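Local coordinates for protein aminopeptidase C (Lactobacillus rhamnosus, PDB 4K7C) that probably acts as a cysteine aminopeptidase, cleaving amino acids one at a time from the N-terminal ends of peptides, at residues E389-G392 and Y396-A399; N109-N114 and A129-T134; Q96-F101 and N221-F226; A352-Y357 and F404-Y409. All blocks are in the same frame, centred on the assembly; numbering follows the deposited sequence. Where two conformers were deposited one is given.

How the contacts relate
Four contacts sample two regions of the chain. Contacts 2 and 3 share helix 96-117, some 24 Å apart between centres, and contact 2 is nested within the chain loop that contact 3 closes. Contacts 1 and 4 adjoin along the chain, where strand 396-400 runs into helix 401-407, and contact 1 is nested within the loop closed by contact 4. Contact 1 is partly buried, whereas the other three are buried and also have residues near a second subunit. Chemistry follows place: contacts 2 and 3 are apolar packing against the helix, contact 1 is a small loop-to-strand touch, and contact 4 brings arginine, glutamine and a bridging water beside an apolar leucine-tyrosine patch.

Contact 1 (E389-G392 and Y396-A399); sequences EKVG and YFVA
Tyr396, the first residue of the strand to take part, meets Gly392 through its backbone: its carbonyl O lies 3.4 Å from Gly392 CA, a CA-H...O contact with an angle of 136° at the hydrogen. The Tyr396 side chain leaves in the other direction, and its OH is bonded to Thr58 OG1 and Gly59 O while its ring receives Lys382 in a cation-pi contact. Phe397 follows, and the outer end of its ring reaches the loop. With CG beside the backbone N (chi1 -86°), the ring slants across to Val391, so that Val391 CG2 reaches the ring edge near its plane, 3.8 Å from Phe397 CE1. Gly392 runs past the same corner of the ring, its N 4.1 Å from Phe397 CE1, with a positive phi of 59° as the loop turns. Beyond Phe397 the strand draws away from the loop; Val398 pairs through its backbone with Gly330 and Leu332. Residues 389-392 thus belong to the connection between antiparallel strands 377-384 and 396-400. The chemistry is a methyl against an aromatic edge plus one weak C-H...O contact, which implies that the loop rests on the strand by close fit more than by polar bonds made directly between them.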
loop_
_atom_site.group_PDB
_atom_site.type_symbol
_atom_site.label_atom_id
_atom_site.label_comp_id
_atom_site.label_asym_id
_atom_site.label_seq_id
_atom_site.Cartn_x
_atom_site.Cartn_y
_atom_site.Cartn_z
ATOM N N GLU A 389 -1.713 -14.922 -13.312
ATOM C CA GLU A 389 -2.514 -14.103 -14.277
ATOM C C GLU A 389 -2.132 -12.640 -14.389
ATOM O O GLU A 389 -2.663 -11.948 -15.270
ATOM C CB GLU A 389 -4.001 -14.112 -13.921
ATOM C CG GLU A 389 -4.647 -15.449 -13.996
ATOM C CD GLU A 389 -6.153 -15.405 -13.856
ATOM O OE1 GLU A 389 -6.666 -14.611 -12.983
ATOM O OE2 GLU A 389 -6.806 -16.205 -14.589
ATOM N N LYS A 390 -1.233 -12.168 -13.540
ATOM C CA LYS A 390 -0.902 -10.750 -13.567
ATOM C C LYS A 390 0.276 -10.351 -14.442
ATOM O O LYS A 390 0.741 -9.192 -14.337
ATOM C CB LYS A 390 -0.662 -10.287 -12.150
ATOM C CG LYS A 390 -1.951 -10.398 -11.319
ATOM C CD LYS A 390 -1.646 -10.044 -9.873
ATOM C CE LYS A 390 -2.969 -9.745 -9.158
ATOM N NZ LYS A 390 -2.809 -9.843 -7.679
ATOM N N VAL A 391 0.747 -11.285 -15.282
ATOM C CA VAL A 391 1.717 -11.005 -16.350
ATOM C C VAL A 391 1.055 -11.439 -17.644
ATOM O O VAL A 391 0.171 -12.311 -17.675
ATOM C CB VAL A 391 3.093 -11.703 -16.185
ATOM C CG1 VAL A 391 3.832 -11.223 -14.987
ATOM C CG2 VAL A 391 2.856 -13.228 -16.038
ATOM N N GLY A 392 1.501 -10.816 -18.730
ATOM C CA GLY A 392 1.021 -11.084 -20.063
ATOM C C GLY A 392 -0.467 -10.828 -20.141
ATOM O O GLY A 392 -1.037 -9.944 -19.471
ATOM N N TYR A 396 -0.862 -15.568 -20.218
ATOM C CA TYR A 396 -0.387 -16.037 -21.505
ATOM C C TYR A 396 0.563 -15.035 -22.171
ATOM O O TYR A 396 0.381 -13.789 -22.101
ATOM C CB TYR A 396 -1.565 -16.309 -22.422
ATOM C CG TYR A 396 -2.367 -17.565 -22.039
ATOM C CD1 TYR A 396 -2.058 -18.768 -22.628
ATOM C CD2 TYR A 396 -3.365 -17.547 -21.026
ATOM C CE1 TYR A 396 -2.737 -19.919 -22.275
ATOM C CE2 TYR A 396 -4.030 -18.653 -20.658
ATOM C CZ TYR A 396 -3.743 -19.868 -21.286
ATOM O OH TYR A 396 -4.435 -21.012 -20.898
ATOM N N PHE A 397 1.578 -15.593 -22.793
ATOM C CA PHE A 397 2.648 -14.821 -23.450
ATOM C C PHE A 397 2.447 -15.011 -24.982
ATOM O O PHE A 397 1.635 -15.852 -25.404
ATOM C CB PHE A 397 3.995 -15.329 -22.980
ATOM C CG PHE A 397 4.516 -14.719 -21.691
ATOM C CD1 PHE A 397 3.700 -14.369 -20.673
ATOM C CD2 PHE A 397 5.883 -14.620 -21.500
ATOM C CE1 PHE A 397 4.199 -13.833 -19.491
ATOM C CE2 PHE A 397 6.380 -14.076 -20.354
ATOM C CZ PHE A 397 5.530 -13.674 -19.355
ATOM N N VAL A 398 3.184 -14.237 -25.775
ATOM C CA VAL A 398 3.171 -14.355 -27.214
ATOM C C VAL A 398 4.625 -14.320 -27.657
ATOM O O VAL A 398 5.438 -13.477 -27.141
ATOM C CB VAL A 398 2.291 -13.319 -27.864
ATOM C CG1 VAL A 398 2.629 -11.936 -27.348
ATOM C CG2 VAL A 398 2.431 -13.382 -29.383
ATOM N N ALA A 399 5.012 -15.226 -28.596
ATOM C CA ALA A 399 6.395 -15.316 -29.051
ATOM C C ALA A 399 6.373 -15.143 -30.553
ATOM O O ALA A 399 5.537 -15.798 -31.241
ATOM C CB ALA A 399 7.015 -16.650 -28.750
#

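Contact 2 (N109-N114 and A129-T134); sequences NYFYEN and AFLLAT
Leu131 sets its methyl CD2 between Phe111 and Asn114, one helical turn apart on the facing helix. This CD2 is 3.7 Å from Asn114 CB and 3.9 Å from Phe111 CD1, while Leu131 CD1 lies against the backbone carbonyl of Asn114, 3.7 Å from Asn114 O. The Phe111 side chain is swung out with CG opposite its own backbone N (chi1 173°), which carries the ring across the gap edge first. Leu131 O sits in the ring plane, 3.7 Å from Phe111 CE1, and the Leu132 methyl CD2 meets the next rim atom, Phe111 CZ, at 3.9 Å. The axes of the two short segments, 10.9 Å apart at closest and nearly antiparallel at 154°, are bridged by Phe111 and Leu131. Against this packed apolar cluster stands the far side of the shorter helix, where Phe130 and Ala133 are exposed to solvent. Leu132 also packs on Tyr357 of a second subunit, so the edge of this helix pair lies near the subunit interface. Pro135, four residues on, has no N-H to give Leu131 O; the weakly positive rim of the Phe111 ring probably provides a mild electrostatic partner in an otherwise hydrophobic contact.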
loop_
_atom_site.group_PDB
_atom_site.type_symbol
_atom_site.label_atom_id
_atom_site.label_comp_id
_atom_site.label_asym_id
_atom_site.label_seq_id
_atom_site.Cartn_x
_atom_site.Cartn_y
_atom_site.Cartn_z
ATOM N N ASN A 109 18.746 -39.537 -3.970
ATOM C CA ASN A 109 19.282 -40.842 -4.338
ATOM C C ASN A 109 20.155 -40.827 -5.603
ATOM O O ASN A 109 21.260 -41.426 -5.610
ATOM C CB ASN A 109 18.127 -41.812 -4.566
ATOM C CG ASN A 109 18.611 -43.250 -4.715
ATOM O OD1 ASN A 109 19.250 -43.751 -3.773
ATOM N ND2 ASN A 109 18.315 -43.870 -5.806
ATOM N N TYR A 110 19.659 -40.145 -6.632
ATOM C CA TYR A 110 20.470 -39.906 -7.837
ATOM C C TYR A 110 21.824 -39.300 -7.549
ATOM O O TYR A 110 22.830 -39.835 -8.003
ATOM C CB TYR A 110 19.688 -39.100 -8.909
ATOM C CG TYR A 110 20.123 -39.382 -10.318
ATOM C CD1 TYR A 110 19.448 -40.308 -11.074
ATOM C CD2 TYR A 110 21.169 -38.720 -10.910
ATOM C CE1 TYR A 110 19.781 -40.592 -12.365
ATOM C CE2 TYR A 110 21.528 -39.019 -12.228
ATOM C CZ TYR A 110 20.843 -39.971 -12.929
ATOM O OH TYR A 110 21.126 -40.300 -14.236
ATOM N N PHE A 111 21.857 -38.252 -6.713
ATOM C CA PHE A 111 23.076 -37.613 -6.299
ATOM C C PHE A 111 24.015 -38.598 -5.565
ATOM O O PHE A 111 25.208 -38.652 -5.847
ATOM C CB PHE A 111 22.753 -36.397 -5.412
ATOM C CG PHE A 111 23.967 -35.765 -4.792
ATOM C CD1 PHE A 111 24.730 -34.828 -5.482
ATOM C CD2 PHE A 111 24.292 -36.057 -3.488
ATOM C CE1 PHE A 111 25.841 -34.262 -4.856
ATOM C CE2 PHE A 111 25.389 -35.549 -2.876
ATOM C CZ PHE A 111 26.184 -34.609 -3.555
ATOM N N TYR A 112 23.479 -39.373 -4.637
ATOM C CA TYR A 112 24.319 -40.299 -3.877
ATOM C C TYR A 112 24.945 -41.316 -4.844
ATOM O O TYR A 112 26.108 -41.723 -4.665
ATOM C CB TYR A 112 23.538 -41.015 -2.825
ATOM C CG TYR A 112 22.975 -40.165 -1.728
ATOM C CD1 TYR A 112 23.671 -39.068 -1.203
ATOM C CD2 TYR A 112 21.732 -40.471 -1.147
ATOM C CE1 TYR A 112 23.185 -38.314 -0.130
ATOM C CE2 TYR A 112 21.227 -39.733 -0.075
ATOM C CZ TYR A 112 21.908 -38.620 0.418
ATOM O OH TYR A 112 21.443 -37.836 1.493
ATOM N N GLU A 113 24.181 -41.769 -5.806
ATOM C CA GLU A 113 24.681 -42.787 -6.742
ATOM C C GLU A 113 25.765 -42.152 -7.621
ATOM O O GLU A 113 26.779 -42.808 -7.982
ATOM C CB GLU A 113 23.541 -43.415 -7.560
ATOM C CG GLU A 113 22.681 -44.373 -6.732
ATOM C CD GLU A 113 23.484 -45.579 -6.262
ATOM O OE1 GLU A 113 24.319 -46.043 -7.108
ATOM O OE2 GLU A 113 23.307 -46.037 -5.104
ATOM N N ASN A 114 25.577 -40.890 -7.973
ATOM C CA ASN A 114 26.630 -40.158 -8.727
ATOM C C ASN A 114 27.904 -39.947 -7.951
ATOM O O ASN A 114 29.027 -40.059 -8.518
ATOM C CB ASN A 114 26.098 -38.846 -9.322
ATOM C CG ASN A 114 25.323 -39.076 -10.605
ATOM O OD1 ASN A 114 25.536 -40.065 -11.292
ATOM N ND2 ASN A 114 24.411 -38.150 -10.955
ATOM N N ALA A 129 33.356 -31.771 -9.323
ATOM C CA ALA A 129 33.036 -30.359 -8.973
ATOM C C ALA A 129 31.655 -30.009 -9.474
ATOM O O ALA A 129 30.929 -29.311 -8.774
ATOM C CB ALA A 129 34.029 -29.395 -9.558
ATOM N N PHE A 130 31.289 -30.486 -10.649
ATOM C CA PHE A 130 29.943 -30.176 -11.240
ATOM C C PHE A 130 28.784 -30.733 -10.418
ATOM O O PHE A 130 27.788 -30.040 -10.141
ATOM C CB PHE A 130 29.933 -30.739 -12.651
ATOM C CG PHE A 130 28.661 -30.483 -13.376
ATOM C CD1 PHE A 130 28.447 -29.281 -13.977
ATOM C CD2 PHE A 130 27.675 -31.436 -13.385
ATOM C CE1 PHE A 130 27.269 -29.034 -14.627
ATOM C CE2 PHE A 130 26.493 -31.202 -14.052
ATOM C CZ PHE A 130 26.301 -29.990 -14.657
ATOM N N LEU A 131 28.934 -31.982 -10.008
ATOM C CA LEU A 131 28.058 -32.604 -9.008
ATOM C C LEU A 131 27.848 -31.832 -7.723
ATOM O O LEU A 131 26.717 -31.662 -7.272
ATOM C CB LEU A 131 28.665 -33.936 -8.570
ATOM C CG LEU A 131 28.079 -35.177 -9.155
ATOM C CD1 LEU A 131 28.797 -36.369 -8.491
ATOM C CD2 LEU A 131 26.548 -35.238 -8.909
ATOM N N LEU A 132 28.950 -31.395 -7.121
ATOM C CA LEU A 132 28.905 -30.794 -5.789
ATOM C C LEU A 132 28.419 -29.351 -5.890
ATOM O O LEU A 132 27.928 -28.807 -4.878
ATOM C CB LEU A 132 30.227 -30.860 -5.101
ATOM C CG LEU A 132 30.643 -32.273 -4.823
ATOM C CD1 LEU A 132 32.072 -32.328 -4.319
ATOM C CD2 LEU A 132 29.731 -32.939 -3.798
ATOM N N ALA A 133 28.617 -28.751 -7.054
ATOM C CA ALA A 133 28.213 -27.347 -7.232
ATOM C C ALA A 133 26.683 -27.237 -7.202
ATOM O O ALA A 133 26.162 -26.261 -6.686
ATOM C CB ALA A 133 28.786 -26.742 -8.511
ATOM N N THR A 134 25.983 -28.274 -7.695
ATOM C CA THR A 134 24.551 -28.258 -7.727
ATOM C C THR A 134 23.974 -29.621 -7.363
ATOM O O THR A 134 23.552 -30.381 -8.267
ATOM C CB THR A 134 24.008 -27.812 -9.085
ATOM O OG1 THR A 134 24.750 -26.703 -9.567
ATOM C CG2 THR A 134 22.618 -27.388 -8.962
#

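Contact 3 (Q96-F101 and N221-F226); sequences QNYTFF and NPPTKF
Pro222 is the main bump and Phe101 the flat surface that receives it. The CG corner of the proline ring, puckered C-gamma exo, stands over the centre of the Phe101 ring: Pro222 CG is 3.5 Å from the Phe101 ring centroid and only 13° off the ring normal, a CH-pi contact. Pro222 CD comes down beside it, 3.8 Å from Phe101 CZ, so that two ring carbons of the proline cover the same face. Phe101 offers this face because its CG lies opposite the backbone N (chi1 -177°), which turns the aromatic ring outward from the helix. One helical turn back, Tyr98 forms the other wall of the hollow. Pro222 CB touches it obliquely, 4.2 Å from Tyr98 CE1, so the proline fills the shallow groove between the two aromatic side chains. Pro223 then extends the fit along the tyrosine: its CD lies near the plane of the Tyr98 ring, 3.8 Å from Tyr98 CD1, meeting the rim of Tyr98, whereas Pro222 covers a face of Phe101. Consecutive prolines thereby present two differently turned knobs to residues three apart on the helix.

The Tyr98 hydroxyl is bonded to Tyr152 O, fixing the outer end of that wall. Around the Phe101 ring, helix 197-219 contributes Tyr212, Leu215 and Leu219, and Tyr212 also touches Pro222. The contact therefore seats the loop leaving helix 197-219 on the first turns of helix 96-117, just before the chain enters strand 226-231, whose antiparallel partner is strand 237-243.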
loop_
_atom_site.group_PDB
_atom_site.type_symbol
_atom_site.label_atom_id
_atom_site.label_comp_id
_atom_site.label_asym_id
_atom_site.label_seq_id
_atom_site.Cartn_x
_atom_site.Cartn_y
_atom_site.Cartn_z
ATOM N N GLN A 96 1.262 -29.818 -8.406
ATOM C CA GLN A 96 2.715 -29.647 -8.654
ATOM C C GLN A 96 3.604 -29.941 -7.461
ATOM O O GLN A 96 4.760 -30.170 -7.652
ATOM C CB GLN A 96 2.970 -28.228 -9.189
ATOM C CG GLN A 96 2.012 -27.835 -10.280
ATOM C CD GLN A 96 0.808 -27.109 -9.821
ATOM O OE1 GLN A 96 0.483 -27.050 -8.623
ATOM N NE2 GLN A 96 0.017 -26.613 -10.817
ATOM N N ASN A 97 3.067 -29.926 -6.235
ATOM C CA ASN A 97 3.796 -30.265 -5.064
ATOM C C ASN A 97 4.087 -31.808 -5.082
ATOM O O ASN A 97 5.166 -32.195 -4.689
ATOM C CB ASN A 97 3.079 -29.876 -3.838
ATOM C CG ASN A 97 3.947 -29.960 -2.608
ATOM O OD1 ASN A 97 5.199 -29.957 -2.692
ATOM N ND2 ASN A 97 3.332 -29.954 -1.468
ATOM N N TYR A 98 3.134 -32.598 -5.554
ATOM C CA TYR A 98 3.269 -34.062 -5.652
ATOM C C TYR A 98 4.515 -34.426 -6.449
ATOM O O TYR A 98 5.351 -35.177 -5.950
ATOM C CB TYR A 98 1.971 -34.726 -6.188
ATOM C CG TYR A 98 1.985 -36.242 -6.093
ATOM C CD1 TYR A 98 1.721 -36.927 -4.901
ATOM C CD2 TYR A 98 2.323 -36.981 -7.200
ATOM C CE1 TYR A 98 1.749 -38.327 -4.852
ATOM C CE2 TYR A 98 2.417 -38.380 -7.131
ATOM C CZ TYR A 98 2.071 -39.020 -5.982
ATOM O OH TYR A 98 2.104 -40.450 -5.941
ATOM N N THR A 99 4.665 -33.836 -7.649
ATOM C CA THR A 99 5.825 -34.113 -8.482
ATOM C C THR A 99 7.055 -33.538 -7.864
ATOM O O THR A 99 8.132 -34.124 -7.957
ATOM C CB THR A 99 5.661 -33.569 -9.926
ATOM O OG1 THR A 99 5.046 -32.251 -9.870
ATOM C CG2 THR A 99 4.790 -34.462 -10.733
ATOM N N PHE A 100 6.907 -32.449 -7.079
ATOM C CA PHE A 100 8.067 -31.773 -6.488
ATOM C C PHE A 100 8.650 -32.657 -5.390
ATOM O O PHE A 100 9.901 -32.831 -5.218
ATOM C CB PHE A 100 7.642 -30.438 -5.890
ATOM C CG PHE A 100 8.781 -29.460 -5.590
ATOM C CD1 PHE A 100 9.810 -29.208 -6.483
ATOM C CD2 PHE A 100 8.739 -28.687 -4.422
ATOM C CE1 PHE A 100 10.755 -28.265 -6.229
ATOM C CE2 PHE A 100 9.698 -27.710 -4.143
ATOM C CZ PHE A 100 10.706 -27.491 -5.059
ATOM N N PHE A 101 7.768 -33.224 -4.601
ATOM C CA PHE A 101 8.218 -34.137 -3.547
ATOM C C PHE A 101 9.111 -35.301 -4.089
ATOM O O PHE A 101 10.209 -35.498 -3.632
ATOM C CB PHE A 101 6.981 -34.652 -2.727
ATOM C CG PHE A 101 7.372 -35.566 -1.544
ATOM C CD1 PHE A 101 7.358 -35.144 -0.232
ATOM C CD2 PHE A 101 7.797 -36.858 -1.804
ATOM C CE1 PHE A 101 7.712 -36.020 0.794
ATOM C CE2 PHE A 101 8.183 -37.707 -0.793
ATOM C CZ PHE A 101 8.198 -37.277 0.496
ATOM N N ASN A 221 3.036 -35.215 3.442
ATOM C CA ASN A 221 3.072 -36.630 3.142
ATOM C C ASN A 221 2.434 -36.879 1.795
ATOM O O ASN A 221 1.271 -36.498 1.531
ATOM C CB ASN A 221 2.256 -37.395 4.138
ATOM C CG ASN A 221 2.738 -37.282 5.558
ATOM O OD1 ASN A 221 3.952 -37.310 5.877
ATOM N ND2 ASN A 221 1.789 -37.004 6.408
ATOM N N PRO A 222 3.140 -37.567 0.930
ATOM C CA PRO A 222 2.479 -37.918 -0.341
ATOM C C PRO A 222 1.330 -38.845 -0.157
ATOM O O PRO A 222 1.434 -39.859 0.593
ATOM C CB PRO A 222 3.580 -38.616 -1.119
ATOM C CG PRO A 222 4.820 -38.291 -0.434
ATOM C CD PRO A 222 4.497 -38.137 1.030
ATOM N N PRO A 223 0.217 -38.536 -0.773
ATOM C CA PRO A 223 -0.936 -39.385 -0.632
ATOM C C PRO A 223 -0.760 -40.779 -1.318
ATOM O O PRO A 223 -0.044 -40.910 -2.265
ATOM C CB PRO A 223 -2.028 -38.614 -1.358
ATOM C CG PRO A 223 -1.316 -37.611 -2.190
ATOM C CD PRO A 223 -0.062 -37.296 -1.509
ATOM N N THR A 224 -1.424 -41.791 -0.781
ATOM C CA THR A 224 -1.449 -43.103 -1.371
ATOM C C THR A 224 -2.876 -43.570 -1.820
ATOM O O THR A 224 -3.029 -44.414 -2.700
ATOM C CB THR A 224 -0.908 -44.147 -0.353
ATOM O OG1 THR A 224 -1.608 -44.016 0.897
ATOM C CG2 THR A 224 0.619 -43.955 -0.127
ATOM N N LYS A 225 -3.896 -43.031 -1.228
ATOM C CA LYS A 225 -5.273 -43.415 -1.506
ATOM C C LYS A 225 -6.193 -42.230 -1.227
ATOM O O LYS A 225 -6.098 -41.610 -0.141
ATOM C CB LYS A 225 -5.630 -44.558 -0.576
ATOM C CG LYS A 225 -7.062 -45.014 -0.707
ATOM C CD LYS A 225 -7.276 -46.335 -0.003
ATOM C CE LYS A 225 -8.219 -46.160 1.166
ATOM N NZ LYS A 225 -8.520 -47.512 1.689
ATOM N N PHE A 226 -7.084 -41.882 -2.156
ATOM C CA PHE A 226 -7.996 -40.749 -1.864
ATOM C C PHE A 226 -9.288 -40.879 -2.656
ATOM O O PHE A 226 -9.349 -41.575 -3.703
ATOM C CB PHE A 226 -7.302 -39.439 -2.259
ATOM C CG PHE A 226 -6.832 -39.418 -3.716
ATOM C CD1 PHE A 226 -5.636 -40.001 -4.080
ATOM C CD2 PHE A 226 -7.581 -38.871 -4.655
ATOM C CE1 PHE A 226 -5.213 -40.018 -5.415
ATOM C CE2 PHE A 226 -7.190 -38.827 -5.984
ATOM C CZ PHE A 226 -5.984 -39.417 -6.383
#

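Contact 4 (A352-Y357 and F404-Y409)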
loop_
_atom_site.group_PDB
_atom_site.type_symbol
_atom_site.label_atom_id
_atom_site.label_comp_id
_atom_site.label_asym_id
_atom_site.label_seq_id
_atom_site.Cartn_x
_atom_site.Cartn_y
_atom_site.Cartn_z
ATOM N N ALA A 352 23.984 -21.105 -32.805
ATOM C CA ALA A 352 25.127 -21.953 -32.471
ATOM C C ALA A 352 26.158 -21.242 -31.624
ATOM O O ALA A 352 26.774 -21.799 -30.712
ATOM C CB ALA A 352 25.782 -22.461 -33.738
ATOM N N GLU A 353 26.491 -20.010 -32.031
ATOM C CA GLU A 353 27.477 -19.231 -31.226
ATOM C C GLU A 353 26.932 -18.987 -29.810
ATOM O O GLU A 353 27.702 -19.075 -28.850
ATOM C CB GLU A 353 27.758 -17.908 -31.874
ATOM C CG GLU A 353 28.564 -18.043 -33.147
ATOM C CD GLU A 353 28.619 -16.781 -33.961
ATOM O OE1 GLU A 353 27.800 -15.841 -33.797
ATOM O OE2 GLU A 353 29.488 -16.717 -34.850
ATOM N N ARG A 354 25.633 -18.637 -29.651
ATOM C CA ARG A 354 25.140 -18.421 -28.289
ATOM C C ARG A 354 25.226 -19.655 -27.394
ATOM O O ARG A 354 25.594 -19.571 -26.260
ATOM C CB ARG A 354 23.713 -17.926 -28.290
ATOM C CG ARG A 354 23.494 -16.588 -28.926
ATOM C CD ARG A 354 22.117 -16.052 -28.530
ATOM N NE ARG A 354 21.623 -15.015 -29.409
ATOM C CZ ARG A 354 21.017 -15.216 -30.569
ATOM N NH1 ARG A 354 20.614 -16.449 -30.991
ATOM N NH2 ARG A 354 20.637 -14.145 -31.219
ATOM N N LEU A 355 25.009 -20.849 -27.967
ATOM C CA LEU A 355 25.201 -22.088 -27.198
ATOM C C LEU A 355 26.624 -22.304 -26.856
ATOM O O LEU A 355 26.925 -22.628 -25.719
ATOM C CB LEU A 355 24.654 -23.342 -27.996
ATOM C CG LEU A 355 23.088 -23.316 -28.162
ATOM C CD1 LEU A 355 22.507 -24.285 -29.161
ATOM C CD2 LEU A 355 22.439 -23.605 -26.813
ATOM N N ASP A 356 27.485 -22.303 -27.896
ATOM C CA ASP A 356 28.876 -22.623 -27.754
ATOM C C ASP A 356 29.550 -21.655 -26.799
ATOM O O ASP A 356 30.533 -22.012 -26.135
ATOM C CB ASP A 356 29.621 -22.634 -29.113
ATOM C CG ASP A 356 29.348 -23.873 -29.955
ATOM O OD1 ASP A 356 28.856 -24.885 -29.440
ATOM O OD2 ASP A 356 29.571 -23.768 -31.133
ATOM N N TYR A 357 29.120 -20.379 -26.803
ATOM C CA TYR A 357 29.833 -19.367 -26.021
ATOM C C TYR A 357 29.106 -19.046 -24.735
ATOM O O TYR A 357 29.514 -18.127 -24.049
ATOM C CB TYR A 357 30.078 -18.080 -26.855
ATOM C CG TYR A 357 31.285 -18.249 -27.759
ATOM C CD1 TYR A 357 32.542 -17.652 -27.424
ATOM C CD2 TYR A 357 31.204 -19.040 -28.879
ATOM C CE1 TYR A 357 33.618 -17.859 -28.219
ATOM C CE2 TYR A 357 32.316 -19.274 -29.656
ATOM C CZ TYR A 357 33.514 -18.647 -29.338
ATOM O OH TYR A 357 34.658 -18.814 -30.109
ATOM N N PHE A 404 11.140 -17.500 -31.726
ATOM C CA PHE A 404 11.073 -19.001 -31.620
ATOM C C PHE A 404 12.340 -19.578 -32.312
ATOM O O PHE A 404 13.042 -20.404 -31.751
ATOM C CB PHE A 404 9.809 -19.428 -32.392
ATOM C CG PHE A 404 9.463 -20.862 -32.242
ATOM C CD1 PHE A 404 8.324 -21.193 -31.552
ATOM C CD2 PHE A 404 10.301 -21.898 -32.711
ATOM C CE1 PHE A 404 7.962 -22.522 -31.373
ATOM C CE2 PHE A 404 9.921 -23.255 -32.532
ATOM C CZ PHE A 404 8.733 -23.523 -31.867
ATOM N N ASP A 405 12.659 -19.086 -33.495
ATOM C CA ASP A 405 13.856 -19.557 -34.225
ATOM C C ASP A 405 15.109 -19.498 -33.417
ATOM O O ASP A 405 15.967 -20.364 -33.461
ATOM C CB ASP A 405 14.048 -18.799 -35.567
ATOM C CG ASP A 405 13.006 -19.136 -36.606
ATOM O OD1 ASP A 405 12.174 -20.044 -36.392
ATOM O OD2 ASP A 405 12.981 -18.449 -37.655
ATOM N N GLN A 406 15.284 -18.393 -32.714
ATOM C CA GLN A 406 16.496 -18.172 -32.017
ATOM C C GLN A 406 16.542 -18.819 -30.651
ATOM O O GLN A 406 17.577 -19.327 -30.239
ATOM C CB GLN A 406 16.734 -16.651 -31.800
ATOM C CG GLN A 406 17.007 -15.723 -32.978
ATOM C CD GLN A 406 18.060 -16.264 -33.906
ATOM O OE1 GLN A 406 19.144 -16.713 -33.518
ATOM N NE2 GLN A 406 17.727 -16.245 -35.135
ATOM N N PHE A 407 15.426 -18.779 -29.896
ATOM C CA PHE A 407 15.487 -18.993 -28.480
ATOM C C PHE A 407 14.704 -20.202 -27.946
ATOM O O PHE A 407 14.798 -20.515 -26.756
ATOM C CB PHE A 407 15.107 -17.717 -27.659
ATOM C CG PHE A 407 16.004 -16.564 -27.964
ATOM C CD1 PHE A 407 17.384 -16.685 -27.791
ATOM C CD2 PHE A 407 15.537 -15.445 -28.590
ATOM C CE1 PHE A 407 18.239 -15.615 -28.114
ATOM C CE2 PHE A 407 16.388 -14.388 -28.927
ATOM C CZ PHE A 407 17.745 -14.488 -28.684
ATOM N N VAL A 408 13.980 -20.860 -28.821
ATOM C CA VAL A 408 13.390 -22.160 -28.450
ATOM C C VAL A 408 14.355 -23.299 -28.812
ATOM O O VAL A 408 14.813 -23.379 -29.993
ATOM C CB VAL A 408 12.087 -22.387 -29.153
ATOM C CG1 VAL A 408 11.492 -23.850 -28.922
ATOM C CG2 VAL A 408 11.073 -21.343 -28.744
ATOM N N TYR A 409 14.630 -24.153 -27.825
ATOM C CA TYR A 409 15.547 -25.253 -27.970
ATOM C C TYR A 409 14.916 -26.645 -27.906
ATOM O O TYR A 409 15.562 -27.567 -28.389
ATOM C CB TYR A 409 16.636 -25.212 -26.958
ATOM C CG TYR A 409 17.471 -23.911 -26.995
ATOM C CD1 TYR A 409 18.458 -23.762 -27.907
ATOM C CD2 TYR A 409 17.263 -22.882 -26.066
ATOM C CE1 TYR A 409 19.217 -22.609 -28.020
ATOM C CE2 TYR A 409 18.079 -21.733 -26.130
ATOM C CZ TYR A 409 19.061 -21.608 -27.102
ATOM O OH TYR A 409 19.847 -20.476 -27.172
HETATM O O HOH W 1 20.169 -18.635 -29.493
#
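The backbones of helix 351-356 and of residues 404-409 stay well apart, with CA atoms 9.4 Å apart for Arg354 and Gln406 and 10.2 Å for Leu355 and Tyr409, and side chains bridge the space. Arg354, extended from CG to NE, gives a nearly straight hydrogen bond (175°) from NH1 to Gln406 OE1 at 2.9 Å. The acceptor lies in the guanidinium plane and the donor on a lone pair of the amide oxygen, though the two flat groups are turned 70° apart. Over one guanidinium face comes the rim of Phe407, its CE1 3.6 Å above the plane; the planes meet at 54°, so the guanidinium and the ring are not stacked flat. Here helix 401-407 runs into strand 408-414, which pairs antiparallel with strands 260-264 and 315-319 within a mixed sheet, consistent with the papain-like (clan CA, C1-like) family. A water completes the polar side, accepting from Arg354 NH1 at 2.7 Å, donating to Gln406 O at 2.8 Å and sitting 3.0 Å from Tyr409 OH, which is also bonded to Ser360 OG. Beside this network the contact turns apolar: the Leu355 and Tyr409 side chains pass alongside, pointing opposite ways, and Leu355 CD2 comes obliquely to Tyr409 CE1 at 3.6 Å.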